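Local coordinates for protein coenzyme f420-dependent n5,n10-methylenetetrahydromethanopterin reductase (Methanopyrus kandleri, PDB 1EZW) that catalyses the reversible, coenzyme F420-dependent reduction of methylenetetrahydromethanopterin to methyltetrahydromethanopterin in methanogenesis from CO2, at residues 246-251 / 325-330; 241-246 / 285-290. All blocks are in the same frame, centred on the assembly; numbering follows the deposited sequence.

The chain is a TIM barrel whose seventh strand is 225-229 and whose eighth is 321-324. Between these strands runs a mostly helical excursion that includes helix 238-254. Contact 2 closes the shorter loop: residues 241-246 meet 285-290, with 38 residues between them. Contact 1 starts a little later on the same helix. Its residues 246-251 meet 325-330, just after strand 321-324, across 73 intervening residues. The two closures cross, and Lys246 belongs to both. Contact 2 joins two helices of the excursion. Contact 1 sets the same helix against the loop that leaves the eighth strand. Val249 and Ala250 pack on Val290, and Pro327 and Pro330 pack on Ala244, so the two patches adjoin.

Contact 1: residues 246-251 / 325-330; sequences KIVVAF and GSPIGP
The bond from Ala250 N to Lys246 O, 2.8 Å long, holds the helical turn from which Val248 reaches Ser326 and Pro327. Helix 238-254 is kinked here, where the amides of Ile247 and Val248 make no bond to the turn before. Val248 points toward the loop and touches it with both methyls. CG2 does most of the work. Val248 CG2 lies 3.6 Å from Ser326 OG. The same methyl meets the CD carbon of the proline ring, with Val248 CG2 and Pro327 CD 4.1 Å apart. Val248 CG1, set opposite the backbone N at a chi1 of 180°, turns instead to the loop backbone and stands 3.8 Å from Ser326 O.

The peptide bond between Ser326 and Pro327 is cis. It folds the loop sharply just beyond strand 321-324, the eighth strand of the barrel. The proline ring also reaches back along the helix, where Pro327 CG is 3.6 Å from Ala244 O. Pro327 also touches Ser233 of strand 232-234. Gly325 and Ile328 bond through their backbones to Phe232 and Ile234, which ties the loop to that strand.

Between the two segments there is van der Waals contact alone, the two methyls of Val248 against a hydroxyl, a carbonyl oxygen and a proline ring. It buries 104 Å², both sides summed, near the surface, so shape rather than directed bonding sets how helix and loop meet.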
ATOM      1  N   LYS A 246      20.228 -13.996  25.694  1.00 34.87           N
ATOM      2  CA  LYS A 246      19.873 -14.430  27.050  1.00 36.21           C
ATOM      3  C   LYS A 246      18.426 -14.448  27.494  1.00 37.33           C
ATOM      4  O   LYS A 246      17.935 -15.498  27.924  1.00 36.98           O
ATOM      5  CB  LYS A 246      20.763 -13.715  28.072  1.00 35.49           C
ATOM      6  CG  LYS A 246      22.213 -14.176  27.923  1.00 36.54           C
ATOM      7  CD  LYS A 246      23.171 -13.572  28.936  1.00 37.81           C
ATOM      8  CE  LYS A 246      24.604 -14.013  28.631  1.00 37.91           C
ATOM      9  NZ  LYS A 246      25.621 -13.363  29.508  1.00 39.92           N
ATOM     10  N   ILE A 247      17.719 -13.329  27.385  1.00 38.28           N
ATOM     11  CA  ILE A 247      16.327 -13.343  27.798  1.00 39.31           C
ATOM     12  C   ILE A 247      15.558 -14.411  27.038  1.00 38.70           C
ATOM     13  O   ILE A 247      14.769 -15.147  27.619  1.00 39.43           O
ATOM     14  CB  ILE A 247      15.634 -11.976  27.584  1.00 40.88           C
ATOM     15  CG1 ILE A 247      14.175 -12.052  28.048  1.00 42.47           C
ATOM     16  CG2 ILE A 247      15.670 -11.590  26.102  1.00 41.37           C
ATOM     17  CD1 ILE A 247      13.985 -12.460  29.500  1.00 43.57           C
ATOM     18  N   VAL A 248      15.797 -14.522  25.733  1.00 37.76           N
ATOM     19  CA  VAL A 248      15.068 -15.519  24.960  1.00 36.48           C
ATOM     20  C   VAL A 248      15.471 -16.947  25.354  1.00 36.48           C
ATOM     21  O   VAL A 248      14.616 -17.803  25.521  1.00 37.37           O
ATOM     22  CB  VAL A 248      15.251 -15.305  23.431  1.00 36.37           C
ATOM     23  CG1 VAL A 248      14.483 -16.375  22.664  1.00 35.14           C
ATOM     24  CG2 VAL A 248      14.731 -13.899  23.020  1.00 35.73           C
ATOM     25  N   VAL A 249      16.765 -17.206  25.513  1.00 36.99           N
ATOM     26  CA  VAL A 249      17.202 -18.547  25.902  1.00 36.42           C
ATOM     27  C   VAL A 249      16.649 -18.890  27.293  1.00 37.74           C
ATOM     28  O   VAL A 249      16.214 -20.023  27.533  1.00 37.66           O
ATOM     29  CB  VAL A 249      18.744 -18.661  25.890  1.00 35.64           C
ATOM     30  CG1 VAL A 249      19.182 -19.931  26.599  1.00 33.67           C
ATOM     31  CG2 VAL A 249      19.234 -18.699  24.429  1.00 33.06           C
ATOM     32  N   ALA A 250      16.639 -17.913  28.195  1.00 39.67           N
ATOM     33  CA  ALA A 250      16.107 -18.148  29.536  1.00 41.72           C
ATOM     34  C   ALA A 250      14.701 -18.738  29.441  1.00 42.77           C
ATOM     35  O   ALA A 250      14.397 -19.723  30.112  1.00 44.18           O
ATOM     36  CB  ALA A 250      16.091 -16.855  30.335  1.00 41.45           C
ATOM     37  N   PHE A 251      13.846 -18.152  28.601  1.00 44.23           N
ATOM     38  CA  PHE A 251      12.492 -18.674  28.421  1.00 44.24           C
ATOM     39  C   PHE A 251      12.488 -20.035  27.758  1.00 44.15           C
ATOM     40  O   PHE A 251      11.624 -20.874  28.037  1.00 44.66           O
ATOM     41  CB  PHE A 251      11.622 -17.729  27.586  1.00 46.07           C
ATOM     42  CG  PHE A 251      10.902 -16.685  28.398  1.00 47.80           C
ATOM     43  CD1 PHE A 251      11.582 -15.589  28.929  1.00 48.20           C
ATOM     44  CD2 PHE A 251       9.540 -16.824  28.663  1.00 48.13           C
ATOM     45  CE1 PHE A 251      10.915 -14.645  29.716  1.00 49.67           C
ATOM     46  CE2 PHE A 251       8.864 -15.890  29.447  1.00 48.63           C
ATOM     47  CZ  PHE A 251       9.557 -14.798  29.975  1.00 48.75           C
ATOM     48  N   GLY A 325      14.977 -16.152  14.021  1.00 19.98           N
ATOM     49  CA  GLY A 325      13.953 -15.692  14.944  1.00 21.94           C
ATOM     50  C   GLY A 325      14.542 -14.896  16.080  1.00 22.58           C
ATOM     51  O   GLY A 325      15.778 -14.765  16.196  1.00 21.86           O
ATOM     52  N   SER A 326      13.648 -14.385  16.926  1.00 23.03           N
ATOM     53  CA  SER A 326      14.006 -13.539  18.045  1.00 24.36           C
ATOM     54  C   SER A 326      15.252 -14.042  18.786  1.00 24.99           C
ATOM     55  O   SER A 326      15.322 -15.226  19.132  1.00 25.42           O
ATOM     56  CB  SER A 326      12.817 -13.471  19.008  1.00 25.29           C
ATOM     57  OG  SER A 326      13.093 -12.584  20.081  1.00 31.88           O
ATOM     58  N   PRO A 327      16.166 -13.130  19.160  1.00 24.88           N
ATOM     59  CA  PRO A 327      16.106 -11.664  18.975  1.00 24.37           C
ATOM     60  C   PRO A 327      16.487 -11.131  17.597  1.00 24.63           C
ATOM     61  O   PRO A 327      16.293  -9.934  17.309  1.00 25.06           O
ATOM     62  CB  PRO A 327      17.076 -11.169  20.048  1.00 24.78           C
ATOM     63  CG  PRO A 327      18.229 -12.278  19.894  1.00 25.24           C
ATOM     64  CD  PRO A 327      17.360 -13.512  19.958  1.00 24.75           C
ATOM     65  N   ILE A 328      17.061 -12.006  16.767  1.00 23.44           N
ATOM     66  CA  ILE A 328      17.582 -11.719  15.437  1.00 24.00           C
ATOM     67  C   ILE A 328      18.971 -11.093  15.573  1.00 24.01           C
ATOM     68  O   ILE A 328      19.935 -11.520  14.921  1.00 24.12           O
ATOM     69  CB  ILE A 328      16.589 -10.838  14.584  1.00 23.30           C
ATOM     70  CG1 ILE A 328      15.306 -11.660  14.368  1.00 25.98           C
ATOM     71  CG2 ILE A 328      17.221 -10.505  13.206  1.00 25.48           C
ATOM     72  CD1 ILE A 328      14.289 -11.005  13.487  1.00 30.33           C
ATOM     73  N   GLY A 329      19.081 -10.094  16.444  1.00 25.30           N
ATOM     74  CA  GLY A 329      20.364  -9.462  16.695  1.00 26.04           C
ATOM     75  C   GLY A 329      20.097  -8.259  17.577  1.00 28.49           C
ATOM     76  O   GLY A 329      18.940  -7.886  17.791  1.00 27.42           O
ATOM     77  N   PRO A 330      21.144  -7.661  18.149  1.00 28.10           N
ATOM     78  CA  PRO A 330      20.990  -6.486  19.009  1.00 28.98           C
ATOM     79  C   PRO A 330      20.157  -5.389  18.304  1.00 29.79           C
ATOM     80  O   PRO A 330      19.338  -4.735  18.938  1.00 29.97           O
ATOM     81  CB  PRO A 330      22.443  -6.095  19.266  1.00 29.36           C
ATOM     82  CG  PRO A 330      23.082  -7.521  19.431  1.00 29.58           C
ATOM     83  CD  PRO A 330      22.552  -8.102  18.107  1.00 29.00           C
TER

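Contact 2: residues 241-246 / 285-290; sequences AIEATK and TAIGLV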
ATOM      1  N   ALA A 241      26.261 -10.101  20.377  1.00 31.50           N
ATOM      2  CA  ALA A 241      25.270 -11.022  19.797  1.00 31.13           C
ATOM      3  C   ALA A 241      24.832 -12.032  20.862  1.00 30.82           C
ATOM      4  O   ALA A 241      23.641 -12.248  21.091  1.00 30.32           O
ATOM      5  CB  ALA A 241      25.871 -11.757  18.591  1.00 29.07           C
ATOM      6  N   ILE A 242      25.804 -12.637  21.551  1.00 31.70           N
ATOM      7  CA  ILE A 242      25.483 -13.634  22.562  1.00 31.42           C
ATOM      8  C   ILE A 242      24.635 -13.074  23.696  1.00 31.85           C
ATOM      9  O   ILE A 242      23.696 -13.705  24.171  1.00 31.74           O
ATOM     10  CB  ILE A 242      26.784 -14.258  23.148  1.00 33.24           C
ATOM     11  CG1 ILE A 242      27.499 -15.060  22.055  1.00 34.09           C
ATOM     12  CG2 ILE A 242      26.455 -15.086  24.405  1.00 34.95           C
ATOM     13  CD1 ILE A 242      28.968 -15.382  22.351  1.00 37.38           C
ATOM     14  N   GLU A 243      24.967 -11.866  24.129  1.00 33.00           N
ATOM     15  CA  GLU A 243      24.241 -11.253  25.220  1.00 33.75           C
ATOM     16  C   GLU A 243      22.766 -11.076  24.883  1.00 32.75           C
ATOM     17  O   GLU A 243      21.895 -11.284  25.729  1.00 32.35           O
ATOM     18  CB  GLU A 243      24.863  -9.891  25.544  1.00 36.62           C
ATOM     19  CG  GLU A 243      24.295  -9.240  26.806  1.00 39.76           C
ATOM     20  CD  GLU A 243      24.504 -10.106  28.031  1.00 42.06           C
ATOM     21  OE1 GLU A 243      25.615 -10.668  28.162  1.00 44.19           O
ATOM     22  OE2 GLU A 243      23.570 -10.212  28.861  1.00 43.45           O
ATOM     23  N   ALA A 244      22.490 -10.683  23.642  1.00 32.72           N
ATOM     24  CA  ALA A 244      21.116 -10.451  23.195  1.00 32.13           C
ATOM     25  C   ALA A 244      20.239 -11.698  23.257  1.00 32.43           C
ATOM     26  O   ALA A 244      19.011 -11.615  23.347  1.00 31.00           O
ATOM     27  CB  ALA A 244      21.138  -9.877  21.776  1.00 31.45           C
ATOM     28  N   THR A 245      20.854 -12.877  23.206  1.00 31.97           N
ATOM     29  CA  THR A 245      20.065 -14.093  23.258  1.00 32.75           C
ATOM     30  C   THR A 245      19.557 -14.462  24.648  1.00 33.20           C
ATOM     31  O   THR A 245      18.552 -15.148  24.765  1.00 33.43           O
ATOM     32  CB  THR A 245      20.846 -15.361  22.802  1.00 32.21           C
ATOM     33  OG1 THR A 245      21.862 -15.650  23.766  1.00 33.32           O
ATOM     34  CG2 THR A 245      21.495 -15.177  21.464  1.00 30.66           C
ATOM     35  N   LYS A 246      20.228 -13.996  25.694  1.00 34.87           N
ATOM     36  CA  LYS A 246      19.873 -14.430  27.050  1.00 36.21           C
ATOM     37  C   LYS A 246      18.426 -14.448  27.494  1.00 37.33           C
ATOM     38  O   LYS A 246      17.935 -15.498  27.924  1.00 36.98           O
ATOM     39  CB  LYS A 246      20.763 -13.715  28.072  1.00 35.49           C
ATOM     40  CG  LYS A 246      22.213 -14.176  27.923  1.00 36.54           C
ATOM     41  CD  LYS A 246      23.171 -13.572  28.936  1.00 37.81           C
ATOM     42  CE  LYS A 246      24.604 -14.013  28.631  1.00 37.91           C
ATOM     43  NZ  LYS A 246      25.621 -13.363  29.508  1.00 39.92           N
ATOM     44  N   THR A 285      17.758 -11.925  37.144  1.00 60.02           N
ATOM     45  CA  THR A 285      18.510 -13.056  37.686  1.00 59.77           C
ATOM     46  C   THR A 285      18.452 -14.176  36.650  1.00 58.86           C
ATOM     47  O   THR A 285      19.375 -14.986  36.546  1.00 59.31           O
ATOM     48  CB  THR A 285      17.921 -13.572  39.033  1.00 59.61           C
ATOM     49  OG1 THR A 285      16.565 -13.999  38.840  1.00 60.38           O
ATOM     50  CG2 THR A 285      17.972 -12.473  40.094  1.00 59.72           C
ATOM     51  N   ALA A 286      17.361 -14.198  35.884  1.00 57.85           N
ATOM     52  CA  ALA A 286      17.155 -15.192  34.832  1.00 56.23           C
ATOM     53  C   ALA A 286      18.280 -15.095  33.813  1.00 55.58           C
ATOM     54  O   ALA A 286      18.934 -16.091  33.497  1.00 55.15           O
ATOM     55  CB  ALA A 286      15.817 -14.960  34.153  1.00 56.32           C
ATOM     56  N   ILE A 287      18.506 -13.885  33.308  1.00 54.38           N
ATOM     57  CA  ILE A 287      19.553 -13.633  32.330  1.00 53.63           C
ATOM     58  C   ILE A 287      20.926 -13.977  32.905  1.00 53.05           C
ATOM     59  O   ILE A 287      21.772 -14.554  32.222  1.00 52.64           O
ATOM     60  CB  ILE A 287      19.534 -12.150  31.877  1.00 53.38           C
ATOM     61  CG1 ILE A 287      18.262 -11.879  31.073  1.00 53.66           C
ATOM     62  CG2 ILE A 287      20.774 -11.821  31.053  1.00 53.54           C
ATOM     63  CD1 ILE A 287      18.150 -10.466  30.574  1.00 53.18           C
ATOM     64  N   GLY A 288      21.138 -13.623  34.170  1.00 52.04           N
ATOM     65  CA  GLY A 288      22.410 -13.901  34.812  1.00 50.74           C
ATOM     66  C   GLY A 288      22.731 -15.382  34.905  1.00 49.66           C
ATOM     67  O   GLY A 288      23.905 -15.766  34.894  1.00 50.04           O
ATOM     68  N   LEU A 289      21.697 -16.214  34.992  1.00 48.75           N
ATOM     69  CA  LEU A 289      21.869 -17.665  35.079  1.00 48.20           C
ATOM     70  C   LEU A 289      22.149 -18.376  33.744  1.00 47.26           C
ATOM     71  O   LEU A 289      22.705 -19.478  33.732  1.00 46.60           O
ATOM     72  CB  LEU A 289      20.640 -18.296  35.736  1.00 49.22           C
ATOM     73  CG  LEU A 289      20.410 -17.860  37.186  1.00 50.56           C
ATOM     74  CD1 LEU A 289      19.195 -18.577  37.764  1.00 50.93           C
ATOM     75  CD2 LEU A 289      21.652 -18.178  37.998  1.00 50.67           C
ATOM     76  N   VAL A 290      21.761 -17.766  32.621  1.00 45.55           N
ATOM     77  CA  VAL A 290      21.995 -18.394  31.316  1.00 43.15           C
ATOM     78  C   VAL A 290      23.486 -18.579  31.058  1.00 42.87           C
ATOM     79  O   VAL A 290      24.240 -17.600  30.997  1.00 43.70           O
ATOM     80  CB  VAL A 290      21.383 -17.553  30.157  1.00 42.88           C
ATOM     81  CG1 VAL A 290      21.744 -18.179  28.806  1.00 40.24           C
ATOM     82  CG2 VAL A 290      19.876 -17.479  30.314  1.00 40.58           C
TER
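Lys246 leaves helix 238-254 with CG opposite its carbonyl carbon (chi1 -67°), and the chain then runs fully extended past Ile287 and Val290. Its methylenes make most of the contact. Ile287 CG2 lies against the chain, 3.5 Å from Lys246 CB and 3.6 Å from Lys246 CD. The two side chains cross at about a right angle. Val290 comes in obliquely from just past helix 283-289: its CG1 is 4.1 Å from Lys246 CG, and its CG2 lies 3.7 Å from Lys246 O.

Helix 238-254 packs here on helix 283-289 and the residue after it, in the excursion between the seventh and eighth strands of the TIM barrel. Ile295 of helix 292-298 touches both Lys246 and Val290.

Beyond the apolar part, Lys246 NZ forms a salt bridge with Glu243 OE1 at 3.0 Å, one turn back. The ammonium meets the syn side, 30° out of the carboxylate plane. A bend at chi2 (59°) turns the Glu243 carboxylate toward the lysine, and Glu243 OE2 comes 3.9 Å from Ile287 CG2.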